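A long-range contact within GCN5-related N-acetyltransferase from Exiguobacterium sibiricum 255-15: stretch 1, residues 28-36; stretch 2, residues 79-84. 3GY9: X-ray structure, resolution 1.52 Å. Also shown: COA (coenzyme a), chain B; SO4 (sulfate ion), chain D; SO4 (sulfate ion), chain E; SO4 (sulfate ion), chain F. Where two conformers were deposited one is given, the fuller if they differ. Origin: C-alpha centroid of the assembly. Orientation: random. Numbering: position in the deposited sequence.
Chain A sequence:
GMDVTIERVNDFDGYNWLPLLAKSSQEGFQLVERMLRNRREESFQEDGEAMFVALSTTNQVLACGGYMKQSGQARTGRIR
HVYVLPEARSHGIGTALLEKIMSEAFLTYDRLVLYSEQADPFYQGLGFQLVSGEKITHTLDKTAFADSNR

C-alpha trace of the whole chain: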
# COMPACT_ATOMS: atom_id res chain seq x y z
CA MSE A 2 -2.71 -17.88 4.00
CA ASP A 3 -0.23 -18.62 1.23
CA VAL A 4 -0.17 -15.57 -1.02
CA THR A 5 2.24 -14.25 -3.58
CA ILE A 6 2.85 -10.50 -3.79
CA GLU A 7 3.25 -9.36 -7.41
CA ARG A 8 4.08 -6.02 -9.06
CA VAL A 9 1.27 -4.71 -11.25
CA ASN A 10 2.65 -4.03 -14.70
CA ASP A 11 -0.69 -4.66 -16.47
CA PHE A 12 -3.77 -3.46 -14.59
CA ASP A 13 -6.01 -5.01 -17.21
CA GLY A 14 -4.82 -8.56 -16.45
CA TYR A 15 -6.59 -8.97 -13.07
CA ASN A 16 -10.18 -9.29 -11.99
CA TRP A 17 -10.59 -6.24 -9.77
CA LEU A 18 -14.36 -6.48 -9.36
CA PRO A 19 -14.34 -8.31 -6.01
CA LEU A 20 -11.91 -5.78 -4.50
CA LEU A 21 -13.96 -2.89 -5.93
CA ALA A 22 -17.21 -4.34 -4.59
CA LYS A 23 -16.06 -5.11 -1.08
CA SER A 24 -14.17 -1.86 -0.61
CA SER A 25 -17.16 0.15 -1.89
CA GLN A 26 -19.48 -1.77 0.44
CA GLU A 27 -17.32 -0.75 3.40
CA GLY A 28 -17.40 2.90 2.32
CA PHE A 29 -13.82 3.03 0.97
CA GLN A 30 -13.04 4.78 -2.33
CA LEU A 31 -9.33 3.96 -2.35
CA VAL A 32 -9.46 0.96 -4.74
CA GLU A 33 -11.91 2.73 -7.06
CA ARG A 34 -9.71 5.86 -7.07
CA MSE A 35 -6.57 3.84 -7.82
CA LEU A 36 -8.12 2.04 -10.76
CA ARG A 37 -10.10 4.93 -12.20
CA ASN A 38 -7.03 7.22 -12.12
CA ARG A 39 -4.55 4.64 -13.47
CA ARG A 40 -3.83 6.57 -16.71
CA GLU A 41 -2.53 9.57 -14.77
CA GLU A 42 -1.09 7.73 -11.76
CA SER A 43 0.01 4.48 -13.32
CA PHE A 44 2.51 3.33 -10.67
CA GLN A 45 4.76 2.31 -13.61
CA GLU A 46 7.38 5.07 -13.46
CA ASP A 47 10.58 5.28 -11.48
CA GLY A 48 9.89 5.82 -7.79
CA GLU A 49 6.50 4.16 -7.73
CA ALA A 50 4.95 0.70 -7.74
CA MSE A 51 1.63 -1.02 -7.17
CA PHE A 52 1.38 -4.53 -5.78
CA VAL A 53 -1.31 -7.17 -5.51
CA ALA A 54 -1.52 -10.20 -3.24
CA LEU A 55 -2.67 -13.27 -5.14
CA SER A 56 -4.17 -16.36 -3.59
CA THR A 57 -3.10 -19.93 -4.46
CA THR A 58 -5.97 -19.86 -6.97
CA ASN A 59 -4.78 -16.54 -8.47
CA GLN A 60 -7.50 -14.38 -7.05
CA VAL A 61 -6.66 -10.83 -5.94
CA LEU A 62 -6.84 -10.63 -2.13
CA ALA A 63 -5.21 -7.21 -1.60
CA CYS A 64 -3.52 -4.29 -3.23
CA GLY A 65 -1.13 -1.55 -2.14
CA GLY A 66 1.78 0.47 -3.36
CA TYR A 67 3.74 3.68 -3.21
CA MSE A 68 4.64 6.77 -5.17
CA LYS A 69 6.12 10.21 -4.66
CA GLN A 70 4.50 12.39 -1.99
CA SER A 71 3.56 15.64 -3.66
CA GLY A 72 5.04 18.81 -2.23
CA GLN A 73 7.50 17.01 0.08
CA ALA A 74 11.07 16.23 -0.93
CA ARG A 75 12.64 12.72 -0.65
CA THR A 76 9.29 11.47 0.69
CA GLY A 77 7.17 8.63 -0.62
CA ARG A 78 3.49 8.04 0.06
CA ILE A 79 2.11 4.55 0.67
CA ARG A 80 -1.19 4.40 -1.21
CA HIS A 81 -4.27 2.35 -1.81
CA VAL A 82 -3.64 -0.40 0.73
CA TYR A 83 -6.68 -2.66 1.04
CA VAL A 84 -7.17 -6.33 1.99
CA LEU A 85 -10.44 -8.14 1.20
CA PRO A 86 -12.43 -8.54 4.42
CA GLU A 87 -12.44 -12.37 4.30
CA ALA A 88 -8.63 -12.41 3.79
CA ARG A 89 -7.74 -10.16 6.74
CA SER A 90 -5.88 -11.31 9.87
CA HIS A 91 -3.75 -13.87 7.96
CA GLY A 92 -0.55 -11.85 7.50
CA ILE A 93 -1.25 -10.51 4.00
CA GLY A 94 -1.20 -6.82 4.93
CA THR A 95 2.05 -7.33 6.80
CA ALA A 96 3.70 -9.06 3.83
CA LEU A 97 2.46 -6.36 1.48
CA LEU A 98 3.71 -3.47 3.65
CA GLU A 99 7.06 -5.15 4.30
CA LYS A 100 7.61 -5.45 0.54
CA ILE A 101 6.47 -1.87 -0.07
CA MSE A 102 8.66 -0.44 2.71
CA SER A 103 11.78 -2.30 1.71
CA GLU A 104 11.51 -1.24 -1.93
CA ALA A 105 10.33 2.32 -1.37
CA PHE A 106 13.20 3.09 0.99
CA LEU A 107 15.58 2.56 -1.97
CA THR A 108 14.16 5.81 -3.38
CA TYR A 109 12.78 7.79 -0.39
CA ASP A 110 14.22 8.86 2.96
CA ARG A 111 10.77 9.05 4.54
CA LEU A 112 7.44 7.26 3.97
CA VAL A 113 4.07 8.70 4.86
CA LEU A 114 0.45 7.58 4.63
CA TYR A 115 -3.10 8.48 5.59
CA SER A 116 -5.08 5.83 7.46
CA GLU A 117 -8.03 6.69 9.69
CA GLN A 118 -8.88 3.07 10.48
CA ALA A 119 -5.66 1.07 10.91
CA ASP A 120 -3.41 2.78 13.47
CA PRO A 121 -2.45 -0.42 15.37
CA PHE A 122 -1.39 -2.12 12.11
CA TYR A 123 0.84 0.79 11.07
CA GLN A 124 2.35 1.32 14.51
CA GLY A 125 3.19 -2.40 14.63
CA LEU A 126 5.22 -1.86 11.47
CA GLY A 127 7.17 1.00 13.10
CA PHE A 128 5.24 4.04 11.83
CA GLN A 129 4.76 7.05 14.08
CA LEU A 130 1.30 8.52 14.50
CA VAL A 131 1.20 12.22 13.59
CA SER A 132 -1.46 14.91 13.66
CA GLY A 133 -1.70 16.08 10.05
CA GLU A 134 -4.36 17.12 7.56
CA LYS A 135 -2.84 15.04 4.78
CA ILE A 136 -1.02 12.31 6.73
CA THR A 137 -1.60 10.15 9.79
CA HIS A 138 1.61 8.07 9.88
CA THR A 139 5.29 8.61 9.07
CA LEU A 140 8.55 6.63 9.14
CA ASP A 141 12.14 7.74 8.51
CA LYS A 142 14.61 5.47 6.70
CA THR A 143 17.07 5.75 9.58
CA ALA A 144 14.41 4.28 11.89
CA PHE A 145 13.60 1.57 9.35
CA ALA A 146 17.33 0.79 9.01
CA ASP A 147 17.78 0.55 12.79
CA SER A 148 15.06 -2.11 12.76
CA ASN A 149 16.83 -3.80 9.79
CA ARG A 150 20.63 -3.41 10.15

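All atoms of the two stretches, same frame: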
# COMPACT_ATOMS: atom_id res chain seq x y z
N GLY A 28 -17.45 1.45 2.36
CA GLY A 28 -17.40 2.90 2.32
C GLY A 28 -16.05 3.46 1.88
O GLY A 28 -15.82 4.65 1.99
N PHE A 29 -15.17 2.61 1.36
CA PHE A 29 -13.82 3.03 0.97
C PHE A 29 -13.81 3.31 -0.53
O PHE A 29 -14.32 2.51 -1.32
CB PHE A 29 -12.79 1.93 1.25
CG PHE A 29 -12.50 1.71 2.71
CD1 PHE A 29 -11.91 2.69 3.48
CD2 PHE A 29 -12.79 0.48 3.30
CE1 PHE A 29 -11.63 2.47 4.84
CE2 PHE A 29 -12.52 0.25 4.63
CZ PHE A 29 -11.94 1.25 5.41
N GLN A 30 -13.21 4.43 -0.93
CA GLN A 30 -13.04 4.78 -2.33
C GLN A 30 -11.64 4.47 -2.82
O GLN A 30 -11.35 4.67 -4.00
CB GLN A 30 -13.28 6.27 -2.56
CG GLN A 30 -14.67 6.75 -2.21
CD GLN A 30 -14.76 8.28 -2.08
OE1 GLN A 30 -13.88 9.02 -2.54
NE2 GLN A 30 -15.82 8.76 -1.43
N LEU A 31 -10.74 4.01 -1.95
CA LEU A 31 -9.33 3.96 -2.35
C LEU A 31 -9.00 2.99 -3.49
O LEU A 31 -8.05 3.26 -4.24
CB LEU A 31 -8.40 3.74 -1.16
CG LEU A 31 -8.24 2.31 -0.64
CD1 LEU A 31 -7.27 2.36 0.53
CD2 LEU A 31 -9.52 1.72 -0.19
N VAL A 32 -9.72 1.88 -3.63
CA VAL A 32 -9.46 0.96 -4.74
C VAL A 32 -10.06 1.55 -6.03
O VAL A 32 -9.40 1.55 -7.08
CB VAL A 32 -10.03 -0.45 -4.49
CG1 VAL A 32 -9.74 -1.37 -5.67
CG2 VAL A 32 -9.45 -1.03 -3.21
N GLU A 33 -11.27 2.07 -5.93
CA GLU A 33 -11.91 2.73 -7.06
C GLU A 33 -11.05 3.89 -7.57
O GLU A 33 -10.87 4.03 -8.78
CB GLU A 33 -13.26 3.27 -6.63
CG GLU A 33 -14.11 3.77 -7.76
CD GLU A 33 -15.58 3.78 -7.37
OE1 GLU A 33 -15.91 4.47 -6.38
OE2 GLU A 33 -16.38 3.08 -8.03
N ARG A 34 -10.52 4.72 -6.67
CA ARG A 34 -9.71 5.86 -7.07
C ARG A 34 -8.46 5.39 -7.80
O ARG A 34 -8.10 5.92 -8.86
CB ARG A 34 -9.32 6.69 -5.84
CG ARG A 34 -10.42 7.54 -5.28
CD ARG A 34 -9.88 8.66 -4.37
NE ARG A 34 -9.79 8.30 -2.95
CZ ARG A 34 -8.76 7.70 -2.34
NH1 ARG A 34 -7.66 7.32 -3.00
NH2 ARG A 34 -8.83 7.46 -1.04
N MSE A 35 -7.80 4.38 -7.24
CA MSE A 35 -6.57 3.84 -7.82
C MSE A 35 -6.83 3.40 -9.26
O MSE A 35 -6.08 3.72 -10.18
CB MSE A 35 -6.08 2.65 -6.98
CG MSE A 35 -4.67 2.20 -7.30
SE MSE A 35 -4.61 0.77 -8.60
CE MSE A 35 -5.06 -0.66 -7.42
N LEU A 36 -7.89 2.64 -9.44
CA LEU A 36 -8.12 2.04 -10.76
C LEU A 36 -8.68 3.02 -11.76
O LEU A 36 -8.25 3.04 -12.95
CB LEU A 36 -9.04 0.83 -10.64
CG LEU A 36 -8.40 -0.31 -9.85
CD1 LEU A 36 -9.46 -1.35 -9.49
CD2 LEU A 36 -7.27 -1.00 -10.60
N ILE A 79 2.69 5.87 0.82
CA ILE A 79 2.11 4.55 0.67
C ILE A 79 0.62 4.71 0.39
O ILE A 79 -0.06 5.40 1.13
CB ILE A 79 2.39 3.70 1.91
CG1 ILE A 79 3.91 3.46 2.02
CG2 ILE A 79 1.60 2.39 1.87
CD1 ILE A 79 4.35 2.82 3.33
N ARG A 80 0.15 4.13 -0.72
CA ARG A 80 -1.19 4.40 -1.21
C ARG A 80 -1.98 3.17 -1.50
O ARG A 80 -1.46 2.15 -1.93
CB ARG A 80 -1.10 5.18 -2.52
CG ARG A 80 -0.28 6.47 -2.38
CD ARG A 80 -0.66 7.49 -3.44
NE ARG A 80 -2.01 7.99 -3.26
CZ ARG A 80 -2.68 8.71 -4.16
NH1 ARG A 80 -2.16 9.01 -5.33
NH2 ARG A 80 -3.92 9.07 -3.89
N HIS A 81 -3.29 3.31 -1.31
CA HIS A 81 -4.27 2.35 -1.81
C HIS A 81 -4.14 0.97 -1.20
O HIS A 81 -4.39 -0.03 -1.87
CB HIS A 81 -4.24 2.26 -3.34
CG HIS A 81 -4.29 3.58 -4.04
ND1 HIS A 81 -5.29 4.50 -3.84
CD2 HIS A 81 -3.44 4.13 -4.95
CE1 HIS A 81 -5.07 5.56 -4.62
NE2 HIS A 81 -3.94 5.36 -5.28
N VAL A 82 -3.78 0.89 0.07
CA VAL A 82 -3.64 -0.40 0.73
C VAL A 82 -4.99 -0.90 1.19
O VAL A 82 -5.68 -0.23 1.94
CB VAL A 82 -2.72 -0.28 1.96
CG1 VAL A 82 -2.76 -1.56 2.79
CG2 VAL A 82 -1.31 0.06 1.53
N TYR A 83 -5.37 -2.07 0.71
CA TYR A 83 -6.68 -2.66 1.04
C TYR A 83 -6.60 -4.17 0.95
O TYR A 83 -6.08 -4.70 -0.03
CB TYR A 83 -7.76 -2.16 0.06
CG TYR A 83 -9.12 -2.68 0.40
CD1 TYR A 83 -9.89 -2.08 1.39
CD2 TYR A 83 -9.65 -3.77 -0.26
CE1 TYR A 83 -11.15 -2.56 1.72
CE2 TYR A 83 -10.91 -4.26 0.07
CZ TYR A 83 -11.65 -3.67 1.06
OH TYR A 83 -12.90 -4.14 1.40
N VAL A 84 -7.09 -4.86 1.98
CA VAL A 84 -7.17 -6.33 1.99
C VAL A 84 -8.64 -6.70 2.04
O VAL A 84 -9.40 -6.13 2.82
CB VAL A 84 -6.47 -6.92 3.23
CG1 VAL A 84 -6.57 -8.44 3.27
CG2 VAL A 84 -5.01 -6.49 3.24
N1A COA B . -8.91 -5.15 10.45
C2A COA B . -8.01 -4.15 10.76
N3A COA B . -6.76 -4.46 11.26
C4A COA B . -6.42 -5.77 11.43
C5A COA B . -7.31 -6.79 11.12
C6A COA B . -8.57 -6.47 10.62
N6A COA B . -9.49 -7.41 10.42
N7A COA B . -6.70 -7.96 11.41
C8A COA B . -5.46 -7.71 11.88
N9A COA B . -5.29 -6.35 11.91
C1B COA B . -4.11 -5.61 12.38
C2B COA B . -3.61 -6.14 13.72
O2B COA B . -3.11 -5.06 14.49
C3B COA B . -2.49 -7.06 13.32
O3B COA B . -1.49 -7.21 14.31
P3B COA B . -1.39 -8.62 15.06
O7A COA B . -0.25 -8.59 16.06
O8A COA B . -2.71 -8.87 15.74
O9A COA B . -1.14 -9.73 14.06
C4B COA B . -1.94 -6.36 12.10
O4B COA B . -3.06 -5.79 11.46
C5B COA B . -1.16 -7.29 11.17
O5B COA B . -1.99 -8.35 10.76
P1A COA B . -2.16 -8.80 9.21
O1A COA B . -0.84 -8.81 8.49
O2A COA B . -2.88 -10.11 9.27
O3A COA B . -3.14 -7.64 8.71
P2A COA B . -4.18 -7.68 7.49
O4A COA B . -3.78 -8.65 6.40
O5A COA B . -5.55 -7.82 8.04
O6A COA B . -3.97 -6.20 6.93
CBP COA B . -5.13 -4.07 7.00
CCP COA B . -4.22 -5.05 7.74
CDP COA B . -4.41 -3.55 5.77
CEP COA B . -5.43 -2.90 7.96
CAP COA B . -6.43 -4.79 6.58
OAP COA B . -7.01 -5.41 7.70
C9P COA B . -7.42 -3.82 5.98
O9P COA B . -7.35 -3.45 4.63
N8P COA B . -8.32 -3.34 6.83
C7P COA B . -9.35 -2.40 6.42
C6P COA B . -9.66 -1.39 7.53
C5P COA B . -10.31 -2.08 8.71
O5P COA B . -10.24 -3.32 8.83
N4P COA B . -10.94 -1.30 9.58
C3P COA B . -11.35 -1.78 10.89
C2P COA B . -12.50 -2.78 10.81
S1P COA B . -13.97 -2.18 9.93
S SO4 D . -11.27 6.14 1.04
O1 SO4 D . -12.65 6.38 1.48
O2 SO4 D . -10.96 4.71 1.06
O3 SO4 D . -10.34 6.86 1.91
O4 SO4 D . -11.14 6.64 -0.32
S SO4 E . -4.28 6.93 -0.40
O1 SO4 E . -4.63 5.52 -0.21
O2 SO4 E . -5.13 7.56 -1.41
O3 SO4 E . -2.88 7.05 -0.78
O4 SO4 E . -4.43 7.65 0.88
S SO4 F . -6.41 9.68 -6.31
O1 SO4 F . -6.80 9.15 -5.00
O2 SO4 F . -6.27 8.54 -7.22
O3 SO4 F . -5.19 10.48 -6.16
O4 SO4 F . -7.47 10.53 -6.82

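Stretch 1 enters as a loop and becomes a helix at L31; stretch 2 is a strand throughout, 79-84. The helix runs across the strand at 128° between their N-to-C directions, and the two axes approach to 8.2 Å. The CA atoms come nearest at L31 and H81, 5.3 Å apart. G28, with phi 94° and psi 12°, ends the preceding helix in a Schellman motif; a CB on this backbone would be jammed against the carbonyl O of the residue before. The new helix is then held by its own bonds, R34 N to Q30 O (2.8 Å), M35 N to L31 O (3.2 Å) and L36 N to V32 O (3.0 Å). H81 interrupts the extended strand geometry with phi 63° and psi 36°.

The stretches meet through packing and through sulfates bonded to both. H81 gives up the largest area to the contact. M35, a selenomethionine, lies over one face of the H81 imidazole: M35 CB sits 3.6 Å from the centroid of the H81 ring, only 9° off the normal, a CH-pi contact, and M35 CG comes to 3.3 Å from H81 CD2. The end of the M35 side chain leads away from the strand. At the ring edge, R34 NH1 approaches H81 CE1 at 3.5 Å. L31 O lies 3.1 Å from H81 ND1.

The Y83 side chain points toward stretch 1, and F29, L31 and V32 lay apolar carbons against it, excluding water from these surfaces. V32 CG2 meets Y83 CB at 3.9 Å, L31 CD2 meets Y83 CD1 at 4.1 Å, and F29 CD2 meets Y83 CE1 at 3.8 Å. The F29 and Y83 rings are oblique, with planes at 65° and centroids 6.0 Å apart. L31 CD1 also touches the backbone at V82 O, 3.4 Å away.

R34 and R80 bring like charges together, NH1 of R34 to NH2 of R80 at 4.2 Å. Two sulfates, probably from the crystallisation liquor, offset this repulsion by bonding to both residues. O2 of the chain E sulfate accepts from R34 NH1 (3.0 Å) and R80 NH2 (3.1 Å), and its O1 accepts from H81 N (2.8 Å). O1 of the chain F sulfate takes weak bonds from R34 NH1 (2.8 Å) and R80 NH2 (3.1 Å). A third sulfate, chain D, sits by the helix start, where its O1 accepts from Q30 N at 3.2 Å.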